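Local atomic coordinates of delta-1-pyrroline-5-carboxylate dehydrogenase, mitochondrial (Mus musculus, PDB entry 4E3X), a protein that catalyses the irreversible NAD+-dependent oxidation of L-glutamate gamma-semialdehyde to L-glutamate, the second step of mitochondrial proline degradation. Residues 157-160 with 161-165; 165-168 with 169-173; 216-219 with 220-224; 232-236 with 237-241; 530-534 with 535-539. All coordinates share one frame; numbering follows the deposited sequence.

Contact 1: residues 157-160 with 161-165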
loop_
_atom_site.group_PDB
_atom_site.type_symbol
_atom_site.label_atom_id
_atom_site.label_comp_id
_atom_site.label_asym_id
_atom_site.label_seq_id
_atom_site.Cartn_x
_atom_site.Cartn_y
_atom_site.Cartn_z
ATOM N N GLN B 157 23.630 15.978 15.788
ATOM C CA GLN B 157 22.243 15.675 15.470
ATOM C C GLN B 157 21.849 16.309 14.135
ATOM O O GLN B 157 21.112 15.719 13.355
ATOM C CB GLN B 157 21.303 16.099 16.602
ATOM C CG GLN B 157 21.396 15.210 17.841
ATOM C CD GLN B 157 21.148 13.749 17.522
ATOM O OE1 GLN B 157 20.138 13.400 16.912
ATOM N NE2 GLN B 157 22.080 12.888 17.917
ATOM N N ALA B 158 22.372 17.496 13.850
ATOM C CA ALA B 158 22.095 18.122 12.564
ATOM C C ALA B 158 22.764 17.331 11.440
ATOM O O ALA B 158 22.170 17.101 10.386
ATOM C CB ALA B 158 22.574 19.549 12.569
ATOM N N GLU B 159 24.001 16.906 11.680
ATOM C CA GLU B 159 24.781 16.168 10.691
ATOM C C GLU B 159 24.121 14.864 10.262
ATOM O O GLU B 159 24.056 14.565 9.070
ATOM C CB GLU B 159 26.197 15.902 11.215
ATOM C CG GLU B 159 26.963 14.815 10.477
ATOM C CD GLU B 159 27.489 15.240 9.110
ATOM O OE1 GLU B 159 27.194 16.367 8.652
ATOM O OE2 GLU B 159 28.211 14.431 8.495
ATOM N N ILE B 160 23.629 14.087 11.219
ATOM C CA ILE B 160 23.006 12.817 10.866
ATOM C C ILE B 160 21.652 12.983 10.186
ATOM O O ILE B 160 21.182 12.058 9.532
ATOM C CB ILE B 160 22.884 11.846 12.062
ATOM C CG1 ILE B 160 21.875 12.351 13.096
ATOM C CG2 ILE B 160 24.254 11.584 12.680
ATOM C CD1 ILE B 160 21.707 11.413 14.286
ATOM N N ASP B 161 21.060 14.169 10.326
ATOM C CA ASP B 161 19.724 14.468 9.821
ATOM C C ASP B 161 19.774 15.243 8.497
ATOM O O ASP B 161 19.531 14.678 7.425
ATOM C CB ASP B 161 18.957 15.257 10.901
ATOM C CG ASP B 161 17.648 15.867 10.401
ATOM O OD1 ASP B 161 17.126 15.421 9.361
ATOM O OD2 ASP B 161 17.139 16.801 11.069
ATOM N N ALA B 162 20.073 16.540 8.577
ATOM C CA ALA B 162 19.987 17.428 7.414
ATOM C C ALA B 162 21.000 17.086 6.340
ATOM O O ALA B 162 20.784 17.365 5.160
ATOM C CB ALA B 162 20.141 18.878 7.838
ATOM N N ALA B 163 22.122 16.508 6.748
ATOM C CA ALA B 163 23.071 16.010 5.774
ATOM C C ALA B 163 22.821 14.527 5.513
ATOM O O ALA B 163 22.153 14.180 4.551
ATOM C CB ALA B 163 24.507 16.269 6.220
ATOM N N ALA B 164 23.317 13.654 6.384
ATOM C CA ALA B 164 23.370 12.231 6.063
ATOM C C ALA B 164 22.033 11.598 5.695
ATOM O O ALA B 164 21.917 11.005 4.634
ATOM C CB ALA B 164 24.024 11.449 7.177
ATOM N N GLU B 165 21.019 11.725 6.545
ATOM C CA GLU B 165 19.760 11.050 6.256
ATOM C C GLU B 165 19.083 11.601 5.005
ATOM O O GLU B 165 18.575 10.837 4.192
ATOM C CB GLU B 165 18.802 11.112 7.444
ATOM C CG GLU B 165 17.609 10.194 7.261
ATOM C CD GLU B 165 16.775 10.062 8.514
ATOM O OE1 GLU B 165 16.669 11.054 9.265
ATOM O OE2 GLU B 165 16.230 8.964 8.754
#
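The carbonyl oxygen of Ala158 is gripped by two backbone N-H groups of the following turn. Ala162 N approaches from 2.8 Å, almost in line with the carbonyl bond, while Asp161 N reaches the same Ala158 O from 3.1 Å but stands well above the carbonyl plane. At the next two residues the spacing widens: Ala164 N bonds to Glu159 O at 2.9 Å with an almost straight N-H...O angle of 172°, and Glu165 N bonds to Ile160 O at 3.0 Å. These five-residue steps are a pi-type turn within helix 155-180, which in this aldehyde dehydrogenase brings Glu165 to a bound proline. Small side chains suit the close packing here, Ala162 lying against Thr147 and Ala163 against Leu144 of helix 140-151. Ala163 CB is 3.4 Å from Glu159 O. The same methyl lies 3.6 Å from Glu159 OE1, because the glutamate chain bends at its second torsion (chi2 75°) and comes back beside it; its other oxygen, OE2, forms a salt bridge with Arg140. Asp161 CB packs 3.3 Å from Gln157 O. The Asp161 carboxylate is turned to the start of helix 213-225, where OD1 takes the N-H of Ala214 and OD2 that of Thr213; OD2 also forms a salt bridge with Lys153.

Contact 2: residues 165-168 with 169-173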
loop_
_atom_site.group_PDB
_atom_site.type_symbol
_atom_site.label_atom_id
_atom_site.label_comp_id
_atom_site.label_asym_id
_atom_site.label_seq_id
_atom_site.Cartn_x
_atom_site.Cartn_y
_atom_site.Cartn_z
ATOM N N GLU B 165 21.019 11.725 6.545
ATOM C CA GLU B 165 19.760 11.050 6.256
ATOM C C GLU B 165 19.083 11.601 5.005
ATOM O O GLU B 165 18.575 10.837 4.192
ATOM C CB GLU B 165 18.802 11.112 7.444
ATOM C CG GLU B 165 17.609 10.194 7.261
ATOM C CD GLU B 165 16.775 10.062 8.514
ATOM O OE1 GLU B 165 16.669 11.054 9.265
ATOM O OE2 GLU B 165 16.230 8.964 8.754
ATOM N N LEU B 166 19.073 12.923 4.861
ATOM C CA LEU B 166 18.432 13.550 3.709
ATOM C C LEU B 166 19.135 13.159 2.407
ATOM O O LEU B 166 18.502 12.768 1.423
ATOM C CB LEU B 166 18.432 15.069 3.881
ATOM C CG LEU B 166 17.817 15.830 2.706
ATOM C CD1 LEU B 166 16.426 15.306 2.391
ATOM C CD2 LEU B 166 17.769 17.313 3.031
ATOM N N ILE B 167 20.457 13.254 2.422
ATOM C CA ILE B 167 21.261 12.835 1.287
ATOM C C ILE B 167 20.997 11.363 0.948
ATOM O O ILE B 167 20.798 11.007 -0.221
ATOM C CB ILE B 167 22.758 13.061 1.577
ATOM C CG1 ILE B 167 23.085 14.560 1.578
ATOM C CG2 ILE B 167 23.634 12.333 0.572
ATOM C CD1 ILE B 167 24.417 14.874 2.256
ATOM N N ASP B 168 20.955 10.514 1.972
ATOM C CA ASP B 168 20.697 9.090 1.755
ATOM C C ASP B 168 19.296 8.829 1.187
ATOM O O ASP B 168 19.138 7.985 0.304
ATOM C CB ASP B 168 20.887 8.285 3.042
ATOM C CG ASP B 168 22.356 8.149 3.461
ATOM O OD1 ASP B 168 23.255 8.467 2.663
ATOM O OD2 ASP B 168 22.598 7.700 4.605
ATOM N N PHE B 169 18.273 9.520 1.691
ATOM C CA PHE B 169 16.937 9.377 1.104
ATOM C C PHE B 169 17.004 9.686 -0.389
ATOM O O PHE B 169 16.485 8.934 -1.214
ATOM C CB PHE B 169 15.930 10.353 1.724
ATOM C CG PHE B 169 15.313 9.885 3.017
ATOM C CD1 PHE B 169 14.810 8.600 3.157
ATOM C CD2 PHE B 169 15.195 10.764 4.085
ATOM C CE1 PHE B 169 14.220 8.196 4.358
ATOM C CE2 PHE B 169 14.600 10.374 5.281
ATOM C CZ PHE B 169 14.118 9.086 5.419
ATOM N N PHE B 170 17.628 10.808 -0.741
ATOM C CA PHE B 170 17.669 11.219 -2.138
ATOM C C PHE B 170 18.427 10.207 -3.003
ATOM O O PHE B 170 17.959 9.844 -4.086
ATOM C CB PHE B 170 18.277 12.617 -2.276
ATOM C CG PHE B 170 17.356 13.734 -1.868
ATOM C CD1 PHE B 170 16.063 13.485 -1.422
ATOM C CD2 PHE B 170 17.794 15.046 -1.933
ATOM C CE1 PHE B 170 15.223 14.531 -1.058
ATOM C CE2 PHE B 170 16.959 16.092 -1.575
ATOM C CZ PHE B 170 15.673 15.834 -1.130
ATOM N N ARG B 171 19.574 9.728 -2.528
ATOM C CA ARG B 171 20.373 8.789 -3.328
ATOM C C ARG B 171 19.762 7.391 -3.392
ATOM O O ARG B 171 19.653 6.804 -4.471
ATOM C CB ARG B 171 21.822 8.703 -2.847
ATOM C CG ARG B 171 22.600 9.993 -2.969
ATOM C CD ARG B 171 24.084 9.702 -3.168
ATOM N NE ARG B 171 24.918 10.904 -3.079
ATOM C CZ ARG B 171 25.674 11.214 -2.024
ATOM N NH1 ARG B 171 25.700 10.421 -0.956
ATOM N NH2 ARG B 171 26.391 12.331 -2.029
ATOM N N PHE B 172 19.374 6.851 -2.241
ATOM C CA PHE B 172 18.802 5.509 -2.207
ATOM C C PHE B 172 17.442 5.432 -2.897
ATOM O O PHE B 172 17.183 4.479 -3.632
ATOM C CB PHE B 172 18.728 4.972 -0.780
ATOM C CG PHE B 172 20.038 4.429 -0.278
ATOM C CD1 PHE B 172 20.345 3.078 -0.401
ATOM C CD2 PHE B 172 20.976 5.272 0.295
ATOM C CE1 PHE B 172 21.566 2.577 0.053
ATOM C CE2 PHE B 172 22.194 4.776 0.745
ATOM C CZ PHE B 172 22.481 3.428 0.633
ATOM N N ASN B 173 16.569 6.413 -2.684
ATOM C CA ASN B 173 15.293 6.393 -3.399
ATOM C C ASN B 173 15.502 6.506 -4.913
ATOM O O ASN B 173 14.801 5.861 -5.685
ATOM C CB ASN B 173 14.330 7.463 -2.899
ATOM C CG ASN B 173 13.655 7.069 -1.609
ATOM O OD1 ASN B 173 13.352 5.891 -1.392
ATOM N ND2 ASN B 173 13.404 8.052 -0.746
HETATM O O HOH W 1 23.865 8.425 -0.052
#
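Phe169 folds back along Glu165: with CG beside its own backbone N and opposite the carbonyl carbon (chi1 -83°), its ring is sent toward that side chain. CB of Phe169 starts 3.5 Å from Leu166 O. CD2 of Phe169 passes 3.4 Å from Glu165 O. Phe169 CE2 then meets Glu165 CG at 3.6 Å. At the far end Phe169 CZ lies 3.9 Å from Glu165 OE2. Ring and carboxylate planes are only 11° apart, so the two flat groups run alongside each other. Cutting Phe169 back to an alanine would probably leave the aliphatic part of Glu165 without its flanking ring and the carboxylate, which touches the bound proline, freer to turn. One position along, Leu166 CD1 sits over a face of the Phe170 ring, 3.9 Å from its centroid, a CH-pi contact. Ile167 CG2 lies over one face of the Arg171 guanidinium, 3.2 Å from NH1, while Glu35 forms a salt bridge with that NH1. Water 1 links Asp168 OD1 to Arg171 NH1; OD1 also takes the N-H of Glu35, and OD2 bonds Asn34 ND2. Around this part of helix 155-180, Phe169 packs on Asn218 of helix 213-225, Leu166 on Leu135 of helix 121-136, and Phe170 on Leu249 of helix 239-251.

Contact 3: residues 216-219 with 220-224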
loop_
_atom_site.group_PDB
_atom_site.type_symbol
_atom_site.label_atom_id
_atom_site.label_comp_id
_atom_site.label_asym_id
_atom_site.label_seq_id
_atom_site.Cartn_x
_atom_site.Cartn_y
_atom_site.Cartn_z
ATOM N N GLY B 216 11.005 15.963 5.945
ATOM C CA GLY B 216 10.321 16.846 5.016
ATOM C C GLY B 216 10.784 16.638 3.588
ATOM O O GLY B 216 9.980 16.549 2.654
ATOM N N GLY B 217 12.097 16.552 3.414
ATOM C CA GLY B 217 12.665 16.310 2.102
ATOM C C GLY B 217 12.162 15.013 1.500
ATOM O O GLY B 217 11.854 14.949 0.308
ATOM N N ASN B 218 12.066 13.971 2.320
ATOM C CA ASN B 218 11.584 12.680 1.836
ATOM C C ASN B 218 10.073 12.651 1.584
ATOM O O ASN B 218 9.622 12.091 0.596
ATOM C CB ASN B 218 11.981 11.562 2.808
ATOM C CG ASN B 218 11.654 10.195 2.272
ATOM O OD1 ASN B 218 12.012 9.862 1.144
ATOM N ND2 ASN B 218 10.945 9.402 3.060
ATOM N N LEU B 219 9.292 13.224 2.491
ATOM C CA LEU B 219 7.839 13.203 2.339
ATOM C C LEU B 219 7.374 13.893 1.061
ATOM O O LEU B 219 6.433 13.438 0.417
ATOM C CB LEU B 219 7.155 13.848 3.542
ATOM C CG LEU B 219 7.198 13.083 4.863
ATOM C CD1 LEU B 219 6.534 13.936 5.917
ATOM C CD2 LEU B 219 6.502 11.730 4.757
ATOM N N ALA B 220 8.027 14.996 0.705
ATOM C CA ALA B 220 7.717 15.693 -0.537
ATOM C C ALA B 220 8.499 15.113 -1.717
ATOM O O ALA B 220 7.989 15.008 -2.831
ATOM C CB ALA B 220 7.999 17.184 -0.384
ATOM N N GLY B 221 9.748 14.732 -1.471
ATOM C CA GLY B 221 10.657 14.311 -2.528
ATOM C C GLY B 221 10.381 12.938 -3.111
ATOM O O GLY B 221 10.463 12.749 -4.321
ATOM N N ALA B 222 10.072 11.966 -2.261
ATOM C CA ALA B 222 9.830 10.618 -2.767
ATOM C C ALA B 222 8.622 10.538 -3.718
ATOM O O ALA B 222 8.744 9.974 -4.811
ATOM C CB ALA B 222 9.731 9.615 -1.629
ATOM N N PRO B 223 7.474 11.154 -3.358
ATOM C CA PRO B 223 6.381 11.141 -4.343
ATOM C C PRO B 223 6.757 11.888 -5.629
ATOM O O PRO B 223 6.418 11.421 -6.719
ATOM C CB PRO B 223 5.222 11.817 -3.595
ATOM C CG PRO B 223 5.538 11.567 -2.129
ATOM C CD PRO B 223 7.031 11.685 -2.055
ATOM N N ALA B 224 7.461 13.019 -5.521
ATOM C CA ALA B 224 7.861 13.744 -6.721
ATOM C C ALA B 224 8.764 12.891 -7.619
ATOM O O ALA B 224 8.621 12.893 -8.847
ATOM C CB ALA B 224 8.539 15.054 -6.355
#
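Backbone bonds, a proline break and close methyl packing join Gly216-Leu219 to Ala220-Ala224 along helix 213-225, the crossover helix between parallel strands 203-207 and 230-233 in the Rossmann-type NAD-binding domain of this enzyme. The hydrogen bonds come first. Ala220 N reaches Gly216 O at 3.2 Å with a fairly straight N-H...O angle of 166°. Gly221 N meets Gly217 O at 2.8 Å with a more bent one of 134°. Ala222 N meets Asn218 O at 2.9 Å. The series is interrupted at Pro223, which has no N-H to give, and the helix kinks there; beyond it Ala224 N makes a weak bond of 3.4 Å to Ala220 O. In place of a bond, Pro223 CD presses to 3.1 Å from Leu219 O; that oxygen instead receives ND2 of Asn283 on strand 279-285. Steric reasons explain the small residues. A side chain on Gly221 would clash with Gly217 O, whereas Gly216 makes room for CZ2 of the Trp232 indole and Gly217 for Leu166 of helix 155-180. Gly216 also lies beside Ser208 of the NAD+ site. Ala220 likewise keeps a single methyl against Trp232, and Leu219 packs on Thr285 of the sheet. The remaining packing is between side chains one turn apart. With CG trans to the main-chain nitrogen (chi1 -173°), the amide of Asn218 swings forward along the helix, bringing OD1 to 3.6 Å from Ala222 CB, a methyl that also rests 3.3 Å from Asn218 O.

Contact 4: residues 232-236 with 237-241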
loop_
_atom_site.group_PDB
_atom_site.type_symbol
_atom_site.label_atom_id
_atom_site.label_comp_id
_atom_site.label_asym_id
_atom_site.label_seq_id
_atom_site.Cartn_x
_atom_site.Cartn_y
_atom_site.Cartn_z
ATOM N N TRP B 232 3.536 20.732 -0.465
ATOM C CA TRP B 232 4.294 20.482 0.751
ATOM C C TRP B 232 4.015 21.554 1.788
ATOM O O TRP B 232 4.364 22.717 1.591
ATOM C CB TRP B 232 5.780 20.445 0.419
ATOM C CG TRP B 232 6.685 20.188 1.585
ATOM C CD1 TRP B 232 6.353 19.654 2.808
ATOM C CD2 TRP B 232 8.091 20.442 1.629
ATOM N NE1 TRP B 232 7.478 19.570 3.605
ATOM C CE2 TRP B 232 8.548 20.067 2.909
ATOM C CE3 TRP B 232 9.005 20.980 0.715
ATOM C CZ2 TRP B 232 9.886 20.183 3.282
ATOM C CZ3 TRP B 232 10.333 21.100 1.092
ATOM C CH2 TRP B 232 10.756 20.710 2.366
ATOM N N LYS B 233 3.364 21.140 2.878
ATOM C CA LYS B 233 3.202 21.964 4.068
ATOM C C LYS B 233 4.310 21.594 5.056
ATOM O O LYS B 233 4.195 20.599 5.769
ATOM C CB LYS B 233 1.830 21.730 4.713
ATOM C CG LYS B 233 1.612 22.541 5.993
ATOM C CD LYS B 233 0.800 21.738 7.029
ATOM C CE LYS B 233 0.776 22.380 8.415
ATOM N NZ LYS B 233 2.146 22.568 8.968
ATOM N N PRO B 234 5.394 22.383 5.097
ATOM C CA PRO B 234 6.466 22.073 6.047
ATOM C C PRO B 234 6.081 22.470 7.467
ATOM O O PRO B 234 5.134 23.227 7.674
ATOM C CB PRO B 234 7.647 22.936 5.562
ATOM C CG PRO B 234 7.204 23.541 4.267
ATOM C CD PRO B 234 5.710 23.579 4.306
ATOM N N SER B 235 6.836 21.973 8.437
ATOM C CA SER B 235 6.606 22.310 9.828
ATOM C C SER B 235 7.009 23.748 10.133
ATOM O O SER B 235 8.113 24.175 9.779
ATOM C CB SER B 235 7.427 21.392 10.712
ATOM O OG SER B 235 7.415 21.853 12.044
ATOM N N ASP B 236 6.122 24.491 10.798
ATOM C CA ASP B 236 6.416 25.859 11.207
ATOM C C ASP B 236 7.754 25.956 11.938
ATOM O O ASP B 236 8.516 26.902 11.745
ATOM C CB ASP B 236 5.343 26.380 12.166
ATOM C CG ASP B 236 3.974 26.520 11.536
ATOM O OD1 ASP B 236 3.804 26.274 10.326
ATOM O OD2 ASP B 236 3.059 26.905 12.284
ATOM N N THR B 237 8.022 24.979 12.795
ATOM C CA THR B 237 9.189 25.032 13.667
ATOM C C THR B 237 10.457 24.476 13.005
ATOM O O THR B 237 11.510 24.413 13.643
ATOM C CB THR B 237 8.898 24.348 15.023
ATOM O OG1 THR B 237 8.111 23.179 14.803
ATOM C CG2 THR B 237 8.084 25.268 15.916
ATOM N N ALA B 238 10.360 24.142 11.715
ATOM C CA ALA B 238 11.528 23.759 10.917
ATOM C C ALA B 238 11.557 24.518 9.593
ATOM O O ALA B 238 12.149 24.053 8.620
ATOM C CB ALA B 238 11.544 22.254 10.655
ATOM N N MET B 239 10.921 25.688 9.554
ATOM C CA MET B 239 10.744 26.391 8.283
ATOM C C MET B 239 12.059 26.784 7.597
ATOM O O MET B 239 12.206 26.618 6.377
ATOM C CB MET B 239 9.855 27.614 8.490
ATOM C CG MET B 239 9.333 28.236 7.208
ATOM S SD MET B 239 8.318 27.086 6.263
ATOM C CE MET B 239 7.150 26.557 7.488
ATOM N N LEU B 240 12.987 27.332 8.373
ATOM C CA LEU B 240 14.251 27.820 7.838
ATOM C C LEU B 240 15.008 26.719 7.080
ATOM O O LEU B 240 15.386 26.896 5.918
ATOM C CB LEU B 240 15.103 28.370 8.983
ATOM C CG LEU B 240 16.412 29.057 8.603
ATOM C CD1 LEU B 240 16.155 30.391 7.899
ATOM C CD2 LEU B 240 17.283 29.247 9.850
ATOM N N ALA B 241 15.205 25.567 7.719
ATOM C CA ALA B 241 15.891 24.473 7.047
ATOM C C ALA B 241 15.059 23.859 5.923
ATOM O O ALA B 241 15.606 23.447 4.899
ATOM C CB ALA B 241 16.311 23.399 8.043
#
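In the strand-to-helix link of a beta-alpha-beta unit, Ser235 holds Thr237 and Ala238 in the tight turn through which strand 230-233, whose Lys233 belongs to the NAD+ site, passes into helix 239-251. The serine hydroxyl oxygen accepts twice: Thr237 OG1 donates to Ser235 OG at 3.1 Å, and Thr237 N reaches the same OG at 3.3 Å, an ST turn. Both are possible because OG of Ser235 lies trans to its own amide nitrogen (chi1 169°), on the side of the carbonyl carbon and the residues that follow. Ser235 O adds a third hold, taking Ala238 N at 3.0 Å from well above the carbonyl plane. An alanine at Ser235 would remove the hydroxyl and would probably leave Thr237 N and OG1 without their shared acceptor, setting the threonine hydroxyl free to turn. In the Rossmann-type fold this turn follows the carboxyl end of a parallel strand, and Ala238 occupies the N-cap position of the helix. Met239 N gives only a weak bond to Asp236 O, at 3.5 Å. The flexible Met239 chain bends at chi2 and chi3 to tuck its methyl back under the turn, with CE 3.4 Å from Ser235 O and 4.1 Å from Pro234 CB. Pro234, just past the strand, lays CG over one face of the Trp232 ring, while Trp232 NE1 bonds to Ser208 OG. Asp236 lies against Phe94, its OD2 held by the hydroxyl of Tyr96.

Contact 5: residues 530-534 with 535-539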
loop_
_atom_site.group_PDB
_atom_site.type_symbol
_atom_site.label_atom_id
_atom_site.label_comp_id
_atom_site.label_asym_id
_atom_site.label_seq_id
_atom_site.Cartn_x
_atom_site.Cartn_y
_atom_site.Cartn_z
ATOM N N ASP B 530 5.163 2.047 6.097
ATOM C CA ASP B 530 5.531 1.940 4.690
ATOM C C ASP B 530 7.042 1.887 4.497
ATOM O O ASP B 530 7.520 1.818 3.368
ATOM C CB ASP B 530 4.904 3.073 3.887
ATOM C CG ASP B 530 3.401 3.019 3.925
ATOM O OD1 ASP B 530 2.837 2.008 3.451
ATOM O OD2 ASP B 530 2.781 3.967 4.441
ATOM N N LYS B 531 7.774 1.923 5.607
ATOM C CA LYS B 531 9.223 1.713 5.617
ATOM C C LYS B 531 10.025 2.635 4.693
ATOM O O LYS B 531 10.812 2.161 3.869
ATOM C CB LYS B 531 9.567 0.241 5.348
ATOM C CG LYS B 531 9.264 -0.684 6.522
ATOM C CD LYS B 531 9.969 -0.231 7.804
ATOM C CE LYS B 531 10.170 -1.378 8.801
ATOM N NZ LYS B 531 10.747 -0.868 10.080
ATOM N N PRO B 532 9.874 3.958 4.865
ATOM C CA PRO B 532 10.837 4.862 4.226
ATOM C C PRO B 532 12.251 4.477 4.654
ATOM O O PRO B 532 12.476 4.111 5.814
ATOM C CB PRO B 532 10.444 6.242 4.774
ATOM C CG PRO B 532 9.726 5.947 6.064
ATOM C CD PRO B 532 8.968 4.681 5.777
ATOM N N GLY B 533 13.186 4.550 3.718
ATOM C CA GLY B 533 14.533 4.079 3.964
ATOM C C GLY B 533 14.777 2.697 3.385
ATOM O O GLY B 533 15.921 2.238 3.304
ATOM N N GLY B 534 13.698 2.018 2.996
ATOM C CA GLY B 534 13.802 0.739 2.319
ATOM C C GLY B 534 13.338 0.802 0.875
ATOM O O GLY B 534 12.856 1.835 0.411
ATOM N N PRO B 535 13.457 -0.321 0.164
ATOM C CA PRO B 535 13.251 -0.385 -1.284
ATOM C C PRO B 535 11.783 -0.382 -1.714
ATOM O O PRO B 535 11.503 -0.255 -2.903
ATOM C CB PRO B 535 13.915 -1.716 -1.657
ATOM C CG PRO B 535 13.738 -2.558 -0.430
ATOM C CD PRO B 535 13.913 -1.611 0.720
ATOM N N HIS B 536 10.859 -0.518 -0.773
ATOM C CA HIS B 536 9.449 -0.663 -1.128
ATOM C C HIS B 536 8.620 0.600 -0.934
ATOM O O HIS B 536 7.500 0.698 -1.436
ATOM C CB HIS B 536 8.833 -1.810 -0.328
ATOM C CG HIS B 536 9.548 -3.108 -0.506
ATOM N ND1 HIS B 536 10.081 -3.812 0.551
ATOM C CD2 HIS B 536 9.829 -3.824 -1.619
ATOM C CE1 HIS B 536 10.661 -4.907 0.096
ATOM N NE2 HIS B 536 10.523 -4.939 -1.218
ATOM N N TYR B 537 9.161 1.556 -0.187
ATOM C CA TYR B 537 8.442 2.795 0.113
ATOM C C TYR B 537 7.910 3.491 -1.138
ATOM O O TYR B 537 6.764 3.949 -1.152
ATOM C CB TYR B 537 9.380 3.724 0.864
ATOM C CG TYR B 537 8.799 5.050 1.293
ATOM C CD1 TYR B 537 7.795 5.112 2.252
ATOM C CD2 TYR B 537 9.292 6.242 0.777
ATOM C CE1 TYR B 537 7.286 6.326 2.677
ATOM C CE2 TYR B 537 8.789 7.466 1.192
ATOM C CZ TYR B 537 7.791 7.501 2.149
ATOM O OH TYR B 537 7.299 8.717 2.577
ATOM N N ILE B 538 8.729 3.559 -2.184
ATOM C CA ILE B 538 8.341 4.269 -3.400
ATOM C C ILE B 538 7.122 3.647 -4.078
ATOM O O ILE B 538 6.420 4.324 -4.831
ATOM C CB ILE B 538 9.492 4.383 -4.425
ATOM C CG1 ILE B 538 10.107 3.007 -4.693
ATOM C CG2 ILE B 538 10.532 5.400 -3.961
ATOM C CD1 ILE B 538 11.049 2.992 -5.871
ATOM N N LEU B 539 6.848 2.377 -3.785
ATOM C CA LEU B 539 5.702 1.694 -4.386
ATOM C C LEU B 539 4.363 2.298 -3.966
ATOM O O LEU B 539 3.361 2.140 -4.668
ATOM C CB LEU B 539 5.730 0.195 -4.092
ATOM C CG LEU B 539 6.862 -0.541 -4.802
ATOM C CD1 LEU B 539 7.058 -1.923 -4.217
ATOM C CD2 LEU B 539 6.565 -0.616 -6.291
HETATM O O HOH W 2 10.682 -0.063 2.124
HETATM O O HOH W 3 11.744 3.249 -1.683
#
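The Tyr537 ring receives Pro532 on one face and Asp530 O at its edge. Pro532 CB stands over the middle of the ring, 3.7 Å from the centroid and only 9° off the normal, a CH-pi contact in which the slightly positive hydrogens of the proline ring meet the pi electrons. The same pyrrolidine lowers Pro532 CD to 3.7 Å from Tyr537 CD1. In the ring plane, Asp530 O lies 3.5 Å from Tyr537 CD1, and it makes a CA-H...O contact with Tyr537 CA as well. The ring is directed here because its CG is trans to the main-chain nitrogen (chi1 -179°), and its hydroxyl is held beyond the contact by ND2 of Asn283. A second flat group, the His536 imidazole, has Pro535 CG over its centre, 3.9 Å above the plane. No direct polar bond ties the two segments, but water does. Water 2 donates to Lys531 O at 2.8 Å. It also accepts the N-H of His536. Water 3 lies between Gly534 O and Ile538 N and probably bridges them. Within 530-534, Gly534 N closes back on Lys531 O at 3.0 Å. Gly533 suits this place because, at a positive phi of 100°, a side chain would jam against the preceding carbonyl oxygen. At the dimer interface Pro535 packs on Glu183 and His536 on Tyr197 of the second subunit. The arrangement is typical of a type II beta turn, Lys531 to Gly534, with proline and glycine in its two central positions, in the loop between strands 523-524 and 542-550.

How the contacts relate
Contacts 1 and 2 follow each other on helix 155-180, sharing Glu165, with centres 11 Å apart. Contact 3 comes next in the chain, on helix 213-225, and contact 4 begins on the strand after it, so these two belong to successive beta-alpha-beta units of the parallel sheet; Ala220 and Trp232 bring them together. Contact 5 arrives much later, yet its loop packs against both helices: Phe169 lies beside Gly533, and Asn218 beside Pro532 and Tyr537. Contacts 2, 3 and 5 thus form one cluster, their centres 10 to 12 Å apart, while the centres of contacts 4 and 5 are 23 Å apart. The cluster reaches from a bound proline, touched by Glu165, to the second subunit, touched by contact 5.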